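Long-range contacts in UBX domain-containing protein 7 (Homo sapiens, PDB 5X3P), which links a subset of neddylated cullin-RING ubiquitin ligases to the segregase VCP/p97, the chain described here being the UBX domain that binds p97: residues L23-K28 with T65-G70; R55-L60 with A69-Q74; A7-R12 with E75-Q80; Y13-R18 with K39-E44. The protein carries 1 engineered substitution. All coordinates share one frame; numbering follows the deposited sequence.

Contact 1 (L23-K28 with T65-G70). Engineered in segment 65-70: M66 (natural residue Leu).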
loop_
_atom_site.group_PDB
_atom_site.type_symbol
_atom_site.label_atom_id
_atom_site.label_comp_id
_atom_site.label_asym_id
_atom_site.label_seq_id
_atom_site.Cartn_x
_atom_site.Cartn_y
_atom_site.Cartn_z
ATOM N N LEU A 23 -9.169 -1.513 -3.261
ATOM C CA LEU A 23 -8.733 -2.541 -4.204
ATOM C C LEU A 23 -9.372 -3.880 -3.852
ATOM O O LEU A 23 -9.522 -4.203 -2.672
ATOM C CB LEU A 23 -7.201 -2.660 -4.226
ATOM C CG LEU A 23 -6.470 -1.419 -4.760
ATOM C CD1 LEU A 23 -4.965 -1.500 -4.539
ATOM C CD2 LEU A 23 -6.745 -1.212 -6.245
ATOM N N PRO A 24 -9.747 -4.675 -4.872
ATOM C CA PRO A 24 -10.282 -6.014 -4.582
ATOM C C PRO A 24 -9.229 -6.815 -3.816
ATOM O O PRO A 24 -8.026 -6.572 -4.016
ATOM C CB PRO A 24 -10.493 -6.626 -5.981
ATOM C CG PRO A 24 -10.588 -5.436 -6.916
ATOM C CD PRO A 24 -9.682 -4.387 -6.319
ATOM N N GLU A 25 -9.655 -7.735 -2.955
ATOM C CA GLU A 25 -8.722 -8.482 -2.113
ATOM C C GLU A 25 -7.757 -9.297 -2.961
ATOM O O GLU A 25 -6.634 -9.587 -2.523
ATOM C CB GLU A 25 -9.488 -9.426 -1.184
ATOM C CG GLU A 25 -8.927 -9.495 0.211
ATOM C CD GLU A 25 -9.662 -10.494 1.094
ATOM O OE1 GLU A 25 -10.181 -11.510 0.568
ATOM O OE2 GLU A 25 -9.717 -10.250 2.319
ATOM N N GLN A 26 -8.196 -9.666 -4.168
ATOM C CA GLN A 26 -7.370 -10.463 -5.083
ATOM C C GLN A 26 -6.426 -9.600 -5.927
ATOM O O GLN A 26 -5.634 -10.119 -6.710
ATOM C CB GLN A 26 -8.244 -11.339 -5.988
ATOM C CG GLN A 26 -9.042 -12.406 -5.226
ATOM C CD GLN A 26 -8.167 -13.266 -4.331
ATOM O OE1 GLN A 26 -8.440 -13.429 -3.140
ATOM N NE2 GLN A 26 -7.116 -13.830 -4.904
ATOM N N ALA A 27 -6.511 -8.280 -5.774
ATOM C CA ALA A 27 -5.563 -7.411 -6.446
ATOM C C ALA A 27 -4.171 -7.692 -5.889
ATOM O O ALA A 27 -4.016 -8.042 -4.703
ATOM C CB ALA A 27 -5.938 -5.945 -6.258
ATOM N N LYS A 28 -3.158 -7.560 -6.740
ATOM C CA LYS A 28 -1.780 -7.792 -6.319
ATOM C C LYS A 28 -1.235 -6.542 -5.654
ATOM O O LYS A 28 -1.620 -5.434 -6.037
ATOM C CB LYS A 28 -0.915 -8.110 -7.534
ATOM C CG LYS A 28 -1.330 -9.360 -8.291
ATOM C CD LYS A 28 -0.600 -9.435 -9.622
ATOM C CE LYS A 28 -0.838 -10.780 -10.288
ATOM N NZ LYS A 28 -0.345 -10.783 -11.694
ATOM N N THR A 65 -1.084 -11.216 -3.711
ATOM C CA THR A 65 -2.321 -10.460 -3.612
ATOM C C THR A 65 -2.435 -9.857 -2.236
ATOM O O THR A 65 -1.713 -10.264 -1.328
ATOM C CB THR A 65 -3.545 -11.361 -3.810
ATOM O OG1 THR A 65 -3.589 -12.307 -2.741
ATOM C CG2 THR A 65 -3.488 -12.089 -5.156
HETATM N N MSE A 66 -3.366 -8.913 -2.082
HETATM C CA MSE A 66 -3.651 -8.299 -0.788
HETATM C C MSE A 66 -3.985 -9.368 0.244
HETATM O O MSE A 66 -3.562 -9.289 1.408
HETATM C CB MSE A 66 -4.854 -7.353 -0.906
HETATM C CG MSE A 66 -4.856 -6.503 -2.142
HETATM SE SE MSE A 66 -3.608 -5.008 -1.973
HETATM C CE MSE A 66 -3.554 -4.565 -3.858
ATOM N N GLN A 67 -4.772 -10.357 -0.178
ATOM C CA GLN A 67 -5.151 -11.460 0.706
ATOM C C GLN A 67 -3.932 -12.301 1.071
ATOM O O GLN A 67 -3.755 -12.670 2.239
ATOM C CB GLN A 67 -6.239 -12.346 0.069
ATOM C CG GLN A 67 -6.646 -13.552 0.919
ATOM C CD GLN A 67 -7.702 -14.448 0.250
ATOM O OE1 GLN A 67 -8.514 -13.986 -0.545
ATOM N NE2 GLN A 67 -7.681 -15.734 0.576
ATOM N N GLU A 68 -3.088 -12.609 0.081
ATOM C CA GLU A 68 -1.860 -13.366 0.363
ATOM C C GLU A 68 -0.913 -12.567 1.271
ATOM O O GLU A 68 -0.196 -13.137 2.098
ATOM C CB GLU A 68 -1.162 -13.775 -0.941
ATOM C CG GLU A 68 -1.781 -15.007 -1.617
ATOM C CD GLU A 68 -1.477 -15.048 -3.094
ATOM O OE1 GLU A 68 -0.971 -14.028 -3.605
ATOM O OE2 GLU A 68 -1.744 -16.084 -3.749
ATOM N N ALA A 69 -0.926 -11.246 1.125
ATOM C CA ALA A 69 -0.094 -10.366 1.962
ATOM C C ALA A 69 -0.624 -10.299 3.395
ATOM O O ALA A 69 0.074 -9.849 4.312
ATOM C CB ALA A 69 -0.011 -8.981 1.350
ATOM N N GLY A 70 -1.861 -10.751 3.592
ATOM C CA GLY A 70 -2.476 -10.732 4.910
ATOM C C GLY A 70 -3.043 -9.389 5.335
ATOM O O GLY A 70 -3.212 -9.138 6.533
#

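Contact 2 (R55-L60 with A69-Q74)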
loop_
_atom_site.group_PDB
_atom_site.type_symbol
_atom_site.label_atom_id
_atom_site.label_comp_id
_atom_site.label_asym_id
_atom_site.label_seq_id
_atom_site.Cartn_x
_atom_site.Cartn_y
_atom_site.Cartn_z
ATOM N N ARG A 55 3.494 -3.508 8.938
ATOM C CA ARG A 55 4.085 -4.348 7.913
ATOM C C ARG A 55 4.924 -3.461 7.018
ATOM O O ARG A 55 4.506 -2.359 6.675
ATOM C CB ARG A 55 2.976 -5.014 7.086
ATOM C CG ARG A 55 2.270 -6.197 7.763
ATOM C CD ARG A 55 1.032 -6.590 6.973
ATOM N NE ARG A 55 0.144 -5.461 7.052
ATOM C CZ ARG A 55 -1.134 -5.491 7.372
ATOM N NH1 ARG A 55 -1.785 -6.627 7.593
ATOM N NH2 ARG A 55 -1.755 -4.343 7.442
ATOM N N LYS A 56 6.109 -3.928 6.650
ATOM C CA LYS A 56 6.869 -3.262 5.607
ATOM C C LYS A 56 6.496 -3.978 4.320
ATOM O O LYS A 56 6.946 -5.109 4.085
ATOM C CB LYS A 56 8.368 -3.381 5.874
ATOM C CG LYS A 56 8.813 -2.886 7.249
ATOM C CD LYS A 56 9.539 -1.544 7.161
ATOM C CE LYS A 56 10.271 -1.204 8.470
ATOM N NZ LYS A 56 11.439 -2.099 8.752
ATOM N N LEU A 57 5.646 -3.355 3.509
ATOM C CA LEU A 57 5.146 -4.005 2.302
ATOM C C LEU A 57 6.264 -4.159 1.272
ATOM O O LEU A 57 6.206 -5.010 0.367
ATOM C CB LEU A 57 3.967 -3.215 1.715
ATOM C CG LEU A 57 2.769 -2.940 2.631
ATOM C CD1 LEU A 57 1.693 -2.178 1.851
ATOM C CD2 LEU A 57 2.186 -4.256 3.119
ATOM N N SER A 58 7.306 -3.348 1.406
ATOM C CA SER A 58 8.423 -3.478 0.487
ATOM C C SER A 58 9.172 -4.772 0.782
ATOM O O SER A 58 9.932 -5.248 -0.050
ATOM C CB SER A 58 9.357 -2.258 0.563
ATOM O OG SER A 58 10.479 -2.395 -0.313
ATOM N N HIS A 59 8.952 -5.352 1.963
ATOM C CA HIS A 59 9.593 -6.639 2.293
ATOM C C HIS A 59 8.857 -7.832 1.658
ATOM O O HIS A 59 9.337 -8.971 1.706
ATOM C CB HIS A 59 9.695 -6.843 3.813
ATOM C CG HIS A 59 10.659 -5.923 4.487
ATOM N ND1 HIS A 59 10.981 -6.039 5.820
ATOM C CD2 HIS A 59 11.373 -4.873 4.011
ATOM C CE1 HIS A 59 11.861 -5.103 6.141
ATOM N NE2 HIS A 59 12.118 -4.386 5.060
ATOM N N LEU A 60 7.697 -7.568 1.065
ATOM C CA LEU A 60 6.915 -8.611 0.412
ATOM C C LEU A 60 7.087 -8.559 -1.102
ATOM O O LEU A 60 7.346 -7.492 -1.680
ATOM C CB LEU A 60 5.433 -8.468 0.760
ATOM C CG LEU A 60 5.055 -8.512 2.237
ATOM C CD1 LEU A 60 3.578 -8.164 2.418
ATOM C CD2 LEU A 60 5.346 -9.887 2.829
ATOM N N ALA A 69 -0.926 -11.246 1.125
ATOM C CA ALA A 69 -0.094 -10.366 1.962
ATOM C C ALA A 69 -0.624 -10.299 3.395
ATOM O O ALA A 69 0.074 -9.849 4.312
ATOM C CB ALA A 69 -0.011 -8.981 1.350
ATOM N N GLY A 70 -1.861 -10.751 3.592
ATOM C CA GLY A 70 -2.476 -10.732 4.910
ATOM C C GLY A 70 -3.043 -9.389 5.335
ATOM O O GLY A 70 -3.212 -9.138 6.533
ATOM N N LEU A 71 -3.350 -8.523 4.369
ATOM C CA LEU A 71 -3.925 -7.210 4.693
ATOM C C LEU A 71 -5.303 -7.383 5.319
ATOM O O LEU A 71 -6.003 -8.371 5.038
ATOM C CB LEU A 71 -4.042 -6.330 3.449
ATOM C CG LEU A 71 -2.731 -5.893 2.799
ATOM C CD1 LEU A 71 -2.968 -4.603 2.025
ATOM C CD2 LEU A 71 -1.615 -5.721 3.832
ATOM N N CYS A 72 -5.681 -6.432 6.175
ATOM C CA CYS A 72 -7.000 -6.431 6.813
ATOM C C CYS A 72 -8.022 -5.772 5.890
ATOM O O CYS A 72 -7.638 -5.212 4.851
ATOM C CB CYS A 72 -6.923 -5.689 8.145
ATOM S SG CYS A 72 -5.760 -6.461 9.305
ATOM N N PRO A 73 -9.325 -5.851 6.236
ATOM C CA PRO A 73 -10.325 -5.222 5.358
ATOM C C PRO A 73 -10.104 -3.722 5.199
ATOM O O PRO A 73 -10.445 -3.146 4.166
ATOM C CB PRO A 73 -11.636 -5.462 6.108
ATOM C CG PRO A 73 -11.411 -6.800 6.775
ATOM C CD PRO A 73 -9.968 -6.699 7.270
ATOM N N GLN A 74 -9.532 -3.091 6.217
ATOM C CA GLN A 74 -9.210 -1.679 6.137
ATOM C C GLN A 74 -7.784 -1.482 6.615
ATOM O O GLN A 74 -7.387 -2.077 7.624
ATOM C CB GLN A 74 -10.183 -0.898 7.021
ATOM C CG GLN A 74 -11.656 -1.151 6.662
ATOM C CD GLN A 74 -12.583 -0.276 7.468
ATOM O OE1 GLN A 74 -12.298 0.043 8.634
ATOM N NE2 GLN A 74 -13.674 0.160 6.846
#

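Contact 3 (A7-R12 with E75-Q80)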
loop_
_atom_site.group_PDB
_atom_site.type_symbol
_atom_site.label_atom_id
_atom_site.label_comp_id
_atom_site.label_asym_id
_atom_site.label_seq_id
_atom_site.Cartn_x
_atom_site.Cartn_y
_atom_site.Cartn_z
ATOM N N ALA A 7 -9.845 -4.403 0.058
ATOM C CA ALA A 7 -8.846 -3.698 0.860
ATOM C C ALA A 7 -9.170 -2.225 0.721
ATOM O O ALA A 7 -8.909 -1.625 -0.322
ATOM C CB ALA A 7 -7.437 -3.963 0.332
ATOM N N GLN A 8 -9.768 -1.650 1.757
ATOM C CA GLN A 8 -10.110 -0.247 1.757
ATOM C C GLN A 8 -8.926 0.452 2.363
ATOM O O GLN A 8 -8.627 0.278 3.546
ATOM C CB GLN A 8 -11.356 -0.008 2.602
ATOM C CG GLN A 8 -12.652 -0.488 1.948
ATOM C CD GLN A 8 -13.797 -0.509 2.922
ATOM O OE1 GLN A 8 -13.622 -0.855 4.109
ATOM N NE2 GLN A 8 -14.989 -0.112 2.450
ATOM N N LEU A 9 -8.243 1.249 1.551
ATOM C CA LEU A 9 -6.970 1.803 1.967
ATOM C C LEU A 9 -7.065 3.295 2.217
ATOM O O LEU A 9 -7.647 4.019 1.408
ATOM C CB LEU A 9 -5.914 1.536 0.882
ATOM C CG LEU A 9 -5.659 0.072 0.504
ATOM C CD1 LEU A 9 -4.571 -0.039 -0.553
ATOM C CD2 LEU A 9 -5.247 -0.706 1.734
HETATM N N MSE A 10 -6.498 3.739 3.340
HETATM C CA MSE A 10 -6.137 5.136 3.539
HETATM C C MSE A 10 -4.642 5.293 3.227
HETATM O O MSE A 10 -3.802 4.642 3.853
HETATM C CB MSE A 10 -6.404 5.576 4.982
HETATM C CG MSE A 10 -5.681 6.900 5.358
HETATM SE SE MSE A 10 -6.447 8.438 4.406
HETATM C CE MSE A 10 -8.031 8.545 5.496
ATOM N N LEU A 11 -4.314 6.149 2.256
ATOM C CA LEU A 11 -2.920 6.414 1.913
ATOM C C LEU A 11 -2.485 7.743 2.531
ATOM O O LEU A 11 -3.156 8.768 2.381
ATOM C CB LEU A 11 -2.729 6.446 0.399
ATOM C CG LEU A 11 -3.310 5.261 -0.358
ATOM C CD1 LEU A 11 -3.069 5.456 -1.851
ATOM C CD2 LEU A 11 -2.681 3.953 0.127
ATOM N N ARG A 12 -1.378 7.717 3.263
ATOM C CA ARG A 12 -0.898 8.905 3.959
ATOM C C ARG A 12 0.448 9.286 3.349
ATOM O O ARG A 12 1.453 8.616 3.597
ATOM C CB ARG A 12 -0.746 8.608 5.448
ATOM C CG ARG A 12 -2.032 8.176 6.145
ATOM C CD ARG A 12 -2.881 9.379 6.537
ATOM N NE ARG A 12 -2.123 10.289 7.391
ATOM C CZ ARG A 12 -1.966 10.127 8.700
ATOM N NH1 ARG A 12 -2.517 9.086 9.315
ATOM N NH2 ARG A 12 -1.254 11.005 9.399
ATOM N N GLU A 75 -7.021 -0.659 5.891
ATOM C CA GLU A 75 -5.622 -0.405 6.228
ATOM C C GLU A 75 -5.281 1.045 6.048
ATOM O O GLU A 75 -5.825 1.717 5.164
ATOM C CB GLU A 75 -4.698 -1.216 5.314
ATOM C CG GLU A 75 -4.842 -2.706 5.454
ATOM C CD GLU A 75 -4.074 -3.232 6.657
ATOM O OE1 GLU A 75 -3.340 -2.443 7.294
ATOM O OE2 GLU A 75 -4.159 -4.448 6.966
ATOM N N THR A 76 -4.354 1.522 6.874
ATOM C CA THR A 76 -3.758 2.828 6.673
ATOM C C THR A 76 -2.321 2.595 6.196
ATOM O O THR A 76 -1.541 1.894 6.863
ATOM C CB THR A 76 -3.751 3.638 7.975
ATOM O OG1 THR A 76 -5.097 3.947 8.360
ATOM C CG2 THR A 76 -2.977 4.936 7.791
ATOM N N VAL A 77 -1.977 3.150 5.031
ATOM C CA VAL A 77 -0.672 2.897 4.434
ATOM C C VAL A 77 0.118 4.199 4.407
ATOM O O VAL A 77 -0.307 5.176 3.772
ATOM C CB VAL A 77 -0.791 2.359 2.993
ATOM C CG1 VAL A 77 0.604 2.052 2.426
ATOM C CG2 VAL A 77 -1.651 1.093 2.946
ATOM N N PHE A 78 1.260 4.211 5.094
ATOM C CA PHE A 78 2.165 5.356 5.045
ATOM C C PHE A 78 3.150 5.219 3.897
ATOM O O PHE A 78 3.798 4.187 3.746
ATOM C CB PHE A 78 2.919 5.479 6.360
ATOM C CG PHE A 78 2.029 5.772 7.516
ATOM C CD1 PHE A 78 1.633 7.077 7.777
ATOM C CD2 PHE A 78 1.550 4.749 8.330
ATOM C CE1 PHE A 78 0.784 7.363 8.842
ATOM C CE2 PHE A 78 0.695 5.030 9.398
ATOM C CZ PHE A 78 0.314 6.332 9.653
ATOM N N VAL A 79 3.259 6.263 3.089
ATOM C CA VAL A 79 4.280 6.315 2.059
ATOM C C VAL A 79 5.509 6.989 2.674
ATOM O O VAL A 79 5.450 8.153 3.068
ATOM C CB VAL A 79 3.772 7.085 0.818
ATOM C CG1 VAL A 79 4.811 7.087 -0.287
ATOM C CG2 VAL A 79 2.481 6.472 0.322
ATOM N N GLN A 80 6.610 6.244 2.784
ATOM C CA GLN A 80 7.829 6.740 3.430
ATOM C C GLN A 80 8.962 6.767 2.436
ATOM O O GLN A 80 9.012 5.939 1.529
ATOM C CB GLN A 80 8.254 5.813 4.563
ATOM C CG GLN A 80 7.441 5.919 5.815
ATOM C CD GLN A 80 7.969 5.010 6.899
ATOM O OE1 GLN A 80 9.083 4.482 6.804
ATOM N NE2 GLN A 80 7.172 4.817 7.939
#

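Contact 4 (Y13-R18 with K39-E44)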
loop_
_atom_site.group_PDB
_atom_site.type_symbol
_atom_site.label_atom_id
_atom_site.label_comp_id
_atom_site.label_asym_id
_atom_site.label_seq_id
_atom_site.Cartn_x
_atom_site.Cartn_y
_atom_site.Cartn_z
ATOM N N TYR A 13 0.454 10.327 2.516
ATOM C CA TYR A 13 1.675 10.754 1.818
ATOM C C TYR A 13 2.499 11.663 2.715
ATOM O O TYR A 13 1.945 12.334 3.592
ATOM C CB TYR A 13 1.315 11.433 0.492
ATOM C CG TYR A 13 0.609 10.522 -0.506
ATOM C CD1 TYR A 13 1.326 9.638 -1.306
ATOM C CD2 TYR A 13 -0.773 10.564 -0.663
ATOM C CE1 TYR A 13 0.678 8.811 -2.236
ATOM C CE2 TYR A 13 -1.427 9.749 -1.581
ATOM C CZ TYR A 13 -0.698 8.877 -2.360
ATOM O OH TYR A 13 -1.361 8.071 -3.262
ATOM N N PRO A 14 3.837 11.698 2.525
ATOM C CA PRO A 14 4.601 12.349 3.594
ATOM C C PRO A 14 4.499 13.880 3.576
ATOM O O PRO A 14 4.973 14.510 4.520
ATOM C CB PRO A 14 6.037 11.899 3.317
ATOM C CG PRO A 14 6.093 11.785 1.827
ATOM C CD PRO A 14 4.702 11.295 1.398
ATOM N N ASP A 15 3.907 14.463 2.535
ATOM C CA ASP A 15 3.665 15.907 2.524
ATOM C C ASP A 15 2.393 16.262 3.317
ATOM O O ASP A 15 2.112 17.442 3.572
ATOM C CB ASP A 15 3.605 16.455 1.090
ATOM C CG ASP A 15 2.543 15.773 0.234
ATOM O OD1 ASP A 15 1.944 14.776 0.688
ATOM O OD2 ASP A 15 2.309 16.241 -0.904
ATOM N N GLY A 16 1.645 15.233 3.727
ATOM C CA GLY A 16 0.426 15.417 4.507
ATOM C C GLY A 16 -0.843 15.220 3.699
ATOM O O GLY A 16 -1.958 15.300 4.233
ATOM N N LYS A 17 -0.685 14.975 2.401
ATOM C CA LYS A 17 -1.818 14.630 1.546
ATOM C C LYS A 17 -2.387 13.252 1.911
ATOM O O LYS A 17 -1.661 12.341 2.320
ATOM C CB LYS A 17 -1.425 14.677 0.061
ATOM C CG LYS A 17 -1.206 16.103 -0.471
ATOM C CD LYS A 17 -0.683 16.148 -1.917
ATOM C CE LYS A 17 -1.681 15.617 -2.934
ATOM N NZ LYS A 17 -1.559 16.320 -4.258
ATOM N N ARG A 18 -3.699 13.111 1.770
ATOM C CA ARG A 18 -4.368 11.846 2.072
ATOM C C ARG A 18 -5.226 11.446 0.891
ATOM O O ARG A 18 -5.805 12.308 0.221
ATOM C CB ARG A 18 -5.248 11.997 3.318
ATOM C CG ARG A 18 -4.479 12.459 4.546
ATOM C CD ARG A 18 -5.371 12.531 5.764
ATOM N NE ARG A 18 -4.593 12.612 7.000
ATOM C CZ ARG A 18 -4.691 13.593 7.892
ATOM N NH1 ARG A 18 -5.544 14.589 7.699
ATOM N NH2 ARG A 18 -3.935 13.576 8.985
ATOM N N LYS A 39 1.293 8.707 -8.357
ATOM C CA LYS A 39 1.028 9.910 -7.562
ATOM C C LYS A 39 2.321 10.648 -7.243
ATOM O O LYS A 39 2.329 11.587 -6.435
ATOM C CB LYS A 39 0.294 9.574 -6.255
ATOM C CG LYS A 39 -1.133 9.053 -6.440
ATOM C CD LYS A 39 -2.034 10.085 -7.108
ATOM C CE LYS A 39 -3.437 9.529 -7.296
ATOM N NZ LYS A 39 -4.228 10.340 -8.263
ATOM N N GLY A 40 3.410 10.209 -7.866
ATOM C CA GLY A 40 4.683 10.893 -7.743
ATOM C C GLY A 40 5.633 10.295 -6.722
ATOM O O GLY A 40 6.601 10.938 -6.335
ATOM N N TYR A 41 5.373 9.063 -6.288
ATOM C CA TYR A 41 6.246 8.417 -5.314
ATOM C C TYR A 41 6.805 7.088 -5.835
ATOM O O TYR A 41 6.271 6.013 -5.545
ATOM C CB TYR A 41 5.506 8.243 -3.983
ATOM C CG TYR A 41 5.061 9.561 -3.401
ATOM C CD1 TYR A 41 5.889 10.273 -2.558
ATOM C CD2 TYR A 41 3.818 10.099 -3.709
ATOM C CE1 TYR A 41 5.503 11.486 -2.026
ATOM C CE2 TYR A 41 3.415 11.316 -3.190
ATOM C CZ TYR A 41 4.266 12.003 -2.341
ATOM O OH TYR A 41 3.896 13.208 -1.803
ATOM N N PRO A 42 7.891 7.166 -6.615
ATOM C CA PRO A 42 8.435 5.974 -7.268
ATOM C C PRO A 42 8.995 4.980 -6.260
ATOM O O PRO A 42 9.629 5.394 -5.277
ATOM C CB PRO A 42 9.563 6.532 -8.157
ATOM C CG PRO A 42 9.864 7.880 -7.624
ATOM C CD PRO A 42 8.596 8.398 -7.004
ATOM N N ASN A 43 8.784 3.691 -6.527
ATOM C CA ASN A 43 9.207 2.623 -5.626
ATOM C C ASN A 43 10.702 2.624 -5.297
ATOM O O ASN A 43 11.109 2.223 -4.202
ATOM C CB ASN A 43 8.804 1.266 -6.207
ATOM C CG ASN A 43 9.183 0.114 -5.297
ATOM O OD1 ASN A 43 8.598 -0.053 -4.222
ATOM N ND2 ASN A 43 10.160 -0.694 -5.725
ATOM N N GLU A 44 11.521 3.070 -6.247
ATOM C CA GLU A 44 12.970 3.149 -6.033
ATOM C C GLU A 44 13.359 4.092 -4.895
ATOM O O GLU A 44 14.445 3.969 -4.332
ATOM C CB GLU A 44 13.719 3.541 -7.325
ATOM C CG GLU A 44 12.835 4.010 -8.482
ATOM C CD GLU A 44 11.986 2.890 -9.079
ATOM O OE1 GLU A 44 12.515 1.771 -9.252
ATOM O OE2 GLU A 44 10.786 3.125 -9.350
HETATM O O HOH W 1 1.656 14.225 -2.319
#

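Contact 1 (L23-K28 with T65-G70)
A27 O is approached by two donors from the 65-70 segment: the backbone N of M66, at 2.8 Å and nearly along the C=O axis, and the CA-H of T65 in a weaker contact. The arrangement illustrates how a short helix in a ubiquitin-like, beta-grasp domain is held by its first turn. P24-A27 forms a type I turn at the end of strand 18-24, and the carbonyls of E25 and A27 accept from the start of helix 66-69. Beside the first bond, Q67 N donates to E25 O at 3.1 Å, so that two successive amides at the helix start find acceptors in the turn.

The same end is closed from within by a capping box. T65 OG1, placed between its own N and carbonyl carbon (chi1 64°), accepts from E68 N, while T65 N donates to E68 OE1 on the anti side of that oxygen, 24° out of the carboxylate plane.

Beside these backbone bonds lies the side chain of M66, an engineered methionine, present as selenomethionine, where the natural residue is leucine. A bend at chi2 (-77°) sets SE, and CE ends between K28 O and the side chains of L23 and A27. M66 CE lies 3.7 Å from A27 CB and only 3.4 Å from L23 CD1, a tight carbon pair.

Contact 2 (R55-L60 with A69-Q74)
One face of the R55 guanidinium carries the L71 CD2 methyl, 3.6 Å above the plane and over its centre; G70 O and C72 N approach it obliquely. This is a methyl packed on a planar cation, in a beta-grasp domain where the Schellman motif at G70 turns the chain out of helix 66-69 towards strand 74-81. R55 NH1 comes within 3.1 Å of G70 O, but the angle is too poor for a hydrogen bond.

What fixes the guanidinium lies outside the pair: NH2 forms a salt bridge with E75 OE2, and NE donates to T50 OG1. E75 OE2 also accepts from C72 N, so one carboxylate oxygen joins the arginine to the loop that packs on it. The bend at chi3 (-64°) places NE, which itself lies 3.7 Å from L71 CD2. In UBX domains the loop between strands 46-50 and 55-56, which includes P53, typically carries the p97-binding motif, and C72 rests on P53.

The remainder is apolar. Following that hairpin, the 57-59 3-10 turn offers L57 CD2, 4.1 Å from L71 CD2. Further along, L60 CD1 meets A69 CB at 3.8 Å.

Contact 3 (A7-R12 with E75-Q80)
R12 sets CG anti to its carbonyl carbon (chi1 -60°), a bend at chi2 (-83°) then turns CD aside, and a further bend at chi3 sets NE; F78, with CG likewise anti to its carbonyl carbon, lies next to it and points the same way. F78 CE1 sits over one face of the R12 guanidinium, 3.7 Å above the plane and offset toward the rim. The two planes are steeply inclined, 61° apart, so this is not a flat stack. R12 CG also touches T76 CG2 at 3.8 Å, and M10 runs beside T76 on the same face.

The backbones pair as a parallel ladder, the first and last strands of the beta-grasp fold joined side by side. M10 and R12 each use both their amide and their carbonyl: M10 N donates to E75 O and M10 O accepts from V77 N at 2.6 Å, while R12 N donates to V77 O and R12 O accepts from V79 N. E75 N completes the series by donating to Q8 O.

On the other face, L11 CD2 packs against V77 CB at 3.8 Å, and L9 CD2 against E75 CB at 3.7 Å, while E75 OE2 pairs with R55. This largely apolar face receives L32 of helix 29-38, which touches both L9 and L11. Strand 18-24 flanks 7-12 antiparallel, strand 46-50 does the same for 75-80, and the pair thus forms the centre of the mixed sheet.

Contact 4 (Y13-R18 with K39-E44)
Y13 and Y41 make the tight part of this contact, where the hairpin turn between strands 6-12 and 18-24 meets the loop leaving helix 29-38 in the ubiquitin-like fold. Their planes are 23° apart, yet the offset leaves little ring-on-ring overlap, with centroids 5.0 Å apart. The touching is done by neighbouring ring atoms: Y13 CD1 lies 3.3 Å from Y41 CE2. The other carbon ortho to the Y41 hydroxyl, CE1, meets P14 CD at 3.5 Å, the proline and tyrosine reaching toward each other tip to tip. V79 of strand 74-81 and V36 of the helix also touch Y41, and F46 meets its ring edge-to-face.

Toward solvent the contact thins. K39 offers only the start of its chain, CB and CG, to the Y13 hydroxyl, whose hydrogen-bond partner is E19. D15 and Y41 are bridged by a water that lies in plane at the edge of the Y41 ring; it donates to D15 OD2 and bonds to Y41 OH, although both modelled lengths are doubtfully short.

Each loop is shaped by its own motif. G40 closes the helix as the C-prime residue of a Schellman motif, while Y13-G16 is a type I turn overlapped by an Asx turn, in which D15 OD1 receives K17 N at 3.1 Å from above the carboxylate plane.

In the fold
The four contacts show how chemistry follows place within one small beta-grasp domain. Contacts 1 and 4 are surface contacts about 21 Å apart between centres, on opposite sides of the chain's centre. Contact 1 uses backbone bonds at a helix start, contact 4 aromatic packing and a water. Contacts 2 and 3 are both partly buried but differ in chemistry: contact 3, at the centre of the sheet, depends on a regular backbone ladder with a largely apolar face, whereas contact 2 is carried by side chains. Contact 2 shares A69 and G70 with contact 1 and meets contact 3 through the R55-E75 salt bridge. Along the chain, contacts 1, 2 and 4 all nest inside the loop that contact 3 closes.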